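Putative membrane protein (Yersinia pestis CO92, PDB 5TF3) is of unknown function but belongs to the DUF1198 family and folds, in this fragment, into a compact all-helical domain. Local coordinates at residues L28-P33 against F59-F64. Sequence-based numbering, arbitrary orientation.
Sequences LQEMGP and FIYHTF
Tyr-61 donates a hydrogen bond through its OH to OE2 of Glu-30, 2.7 Å away. It is the one hydrogen bond between residues 28-33 and 59-64, and joins the turn after helix 22-29 to helix 48-65. The hydroxyl reaches OE2 on the anti side of the carboxylate, 33° out of its plane. The acid lies at the edge of the tyrosine ring, near the ring plane, and the carboxylate and ring planes stand 77° apart. Glu-30 CB and CG also pack against the CE1 edge of the ring: Glu-30 CG lies 3.7 Å from Tyr-61 CE1, and Glu-30 CB is 3.9 Å from the same carbon. The bend at chi2 (-134°) swings CD and the carboxylate of Glu-30 to the ring edge, and the two side chains cross at about a right angle. On the other side, CG of Tyr-61 is anti to the backbone N, and the ring extends from its helix to the turn.

His-62 makes the next shell. Tyr-61 CD2 sits 3.6 Å above the centre of the imidazole, and His-62 NE2 is hydrogen-bonded to Tyr-23 O, which ties helix 48-65 to helix 22-29 itself. Lys-66 forms a salt bridge with Glu-30 OE2. That oxygen therefore serves both a phenol and an ammonium group, and the two partners together should favour the ionised carboxylate. The polar end of a buried tyrosine is thus paired with a probably charged acceptor.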
loop_
_atom_site.group_PDB
_atom_site.type_symbol
_atom_site.label_atom_id
_atom_site.label_comp_id
_atom_site.label_asym_id
_atom_site.label_seq_id
_atom_site.Cartn_x
_atom_site.Cartn_y
_atom_site.Cartn_z
ATOM N N LEU A 28 -1.339 10.246 1.296
ATOM C CA LEU A 28 -0.463 11.109 2.083
ATOM C C LEU A 28 -1.265 12.025 2.996
ATOM O O LEU A 28 -0.885 12.247 4.149
ATOM C CB LEU A 28 0.440 11.932 1.164
ATOM C CG LEU A 28 1.367 11.112 0.266
ATOM C CD1 LEU A 28 2.156 12.047 -0.646
ATOM C CD2 LEU A 28 2.302 10.263 1.106
ATOM N N GLN A 29 -2.384 12.564 2.498
ATOM C CA GLN A 29 -3.201 13.472 3.299
ATOM C C GLN A 29 -3.608 12.850 4.624
ATOM O O GLN A 29 -3.753 13.562 5.620
ATOM C CB GLN A 29 -4.454 13.875 2.529
ATOM C CG GLN A 29 -4.210 14.773 1.351
ATOM C CD GLN A 29 -5.506 15.124 0.641
ATOM O OE1 GLN A 29 -5.667 14.858 -0.553
ATOM N NE2 GLN A 29 -6.445 15.714 1.381
ATOM N N GLU A 30 -3.789 11.530 4.659
ATOM C CA GLU A 30 -4.223 10.831 5.857
ATOM C C GLU A 30 -3.065 10.276 6.672
ATOM O O GLU A 30 -3.299 9.516 7.615
ATOM C CB GLU A 30 -5.183 9.698 5.488
ATOM C CG GLU A 30 -6.336 10.140 4.604
ATOM C CD GLU A 30 -7.675 9.605 5.078
ATOM O OE1 GLU A 30 -7.856 9.452 6.304
ATOM O OE2 GLU A 30 -8.544 9.330 4.221
HETATM N N MSE A 31 -1.829 10.598 6.317
HETATM C CA MSE A 31 -0.719 10.322 7.208
HETATM C C MSE A 31 -0.439 11.589 8.000
HETATM O O MSE A 31 -0.642 12.688 7.497
HETATM C CB MSE A 31 0.529 9.901 6.444
HETATM C CG MSE A 31 0.434 8.576 5.739
HETATM SE SE MSE A 31 2.104 8.275 4.837
HETATM C CE MSE A 31 1.670 6.631 3.876
ATOM N N GLY A 32 0.031 11.448 9.232
ATOM C CA GLY A 32 0.447 12.606 9.992
ATOM C C GLY A 32 1.687 13.250 9.404
ATOM O O GLY A 32 2.367 12.674 8.549
ATOM N N PRO A 33 2.014 14.464 9.857
ATOM C CA PRO A 33 3.140 15.188 9.233
ATOM C C PRO A 33 4.471 14.459 9.352
ATOM O O PRO A 33 5.170 14.293 8.346
ATOM C CB PRO A 33 3.149 16.533 9.974
ATOM C CG PRO A 33 1.813 16.629 10.640
ATOM C CD PRO A 33 1.378 15.232 10.933
ATOM N N PHE A 59 -2.134 -0.191 -1.464
ATOM C CA PHE A 59 -3.171 -1.222 -1.421
ATOM C C PHE A 59 -3.935 -1.190 -0.097
ATOM O O PHE A 59 -5.168 -1.136 -0.081
ATOM C CB PHE A 59 -2.525 -2.596 -1.645
ATOM C CG PHE A 59 -3.462 -3.761 -1.469
ATOM C CD1 PHE A 59 -3.631 -4.359 -0.222
ATOM C CD2 PHE A 59 -4.149 -4.283 -2.558
ATOM C CE1 PHE A 59 -4.498 -5.426 -0.051
ATOM C CE2 PHE A 59 -5.008 -5.362 -2.407
ATOM C CZ PHE A 59 -5.187 -5.938 -1.140
ATOM N N ILE A 60 -3.217 -1.226 1.029
ATOM C CA ILE A 60 -3.884 -1.245 2.334
ATOM C C ILE A 60 -4.753 -0.010 2.517
ATOM O O ILE A 60 -5.894 -0.100 2.986
ATOM C CB ILE A 60 -2.847 -1.370 3.463
ATOM C CG1 ILE A 60 -2.248 -2.786 3.487
ATOM C CG2 ILE A 60 -3.488 -0.963 4.815
ATOM C CD1 ILE A 60 -1.058 -2.955 4.426
ATOM N N TYR A 61 -4.243 1.161 2.125
ATOM C CA TYR A 61 -5.016 2.391 2.287
ATOM C C TYR A 61 -6.317 2.329 1.504
ATOM O O TYR A 61 -7.393 2.607 2.041
ATOM C CB TYR A 61 -4.192 3.615 1.861
ATOM C CG TYR A 61 -5.012 4.900 1.893
ATOM C CD1 TYR A 61 -5.283 5.550 3.104
ATOM C CD2 TYR A 61 -5.547 5.440 0.724
ATOM C CE1 TYR A 61 -6.054 6.711 3.142
ATOM C CE2 TYR A 61 -6.320 6.607 0.754
ATOM C CZ TYR A 61 -6.566 7.231 1.961
ATOM O OH TYR A 61 -7.330 8.376 1.986
ATOM N N HIS A 62 -6.246 1.970 0.225
ATOM C CA HIS A 62 -7.456 2.002 -0.588
ATOM C C HIS A 62 -8.396 0.834 -0.302
ATOM O O HIS A 62 -9.583 0.932 -0.626
ATOM C CB HIS A 62 -7.084 2.072 -2.076
ATOM C CG HIS A 62 -6.528 3.406 -2.454
ATOM N ND1 HIS A 62 -7.316 4.534 -2.544
ATOM C CD2 HIS A 62 -5.255 3.819 -2.650
ATOM C CE1 HIS A 62 -6.558 5.575 -2.841
ATOM N NE2 HIS A 62 -5.301 5.170 -2.903
ATOM N N THR A 63 -7.924 -0.240 0.341
ATOM C CA THR A 63 -8.836 -1.333 0.660
ATOM C C THR A 63 -9.235 -1.294 2.135
ATOM O O THR A 63 -10.305 -0.773 2.458
ATOM C CB THR A 63 -8.225 -2.686 0.281
ATOM O OG1 THR A 63 -7.008 -2.909 1.005
ATOM C CG2 THR A 63 -7.949 -2.750 -1.259
ATOM N N PHE A 64 -8.404 -1.830 3.040
ATOM C CA PHE A 64 -8.790 -1.889 4.452
ATOM C C PHE A 64 -9.220 -0.528 4.995
ATOM O O PHE A 64 -10.225 -0.417 5.707
ATOM C CB PHE A 64 -7.644 -2.427 5.308
ATOM C CG PHE A 64 -7.968 -2.462 6.790
ATOM C CD1 PHE A 64 -8.807 -3.445 7.305
ATOM C CD2 PHE A 64 -7.441 -1.512 7.658
ATOM C CE1 PHE A 64 -9.105 -3.486 8.665
ATOM C CE2 PHE A 64 -7.731 -1.539 9.027
ATOM C CZ PHE A 64 -8.567 -2.520 9.529
#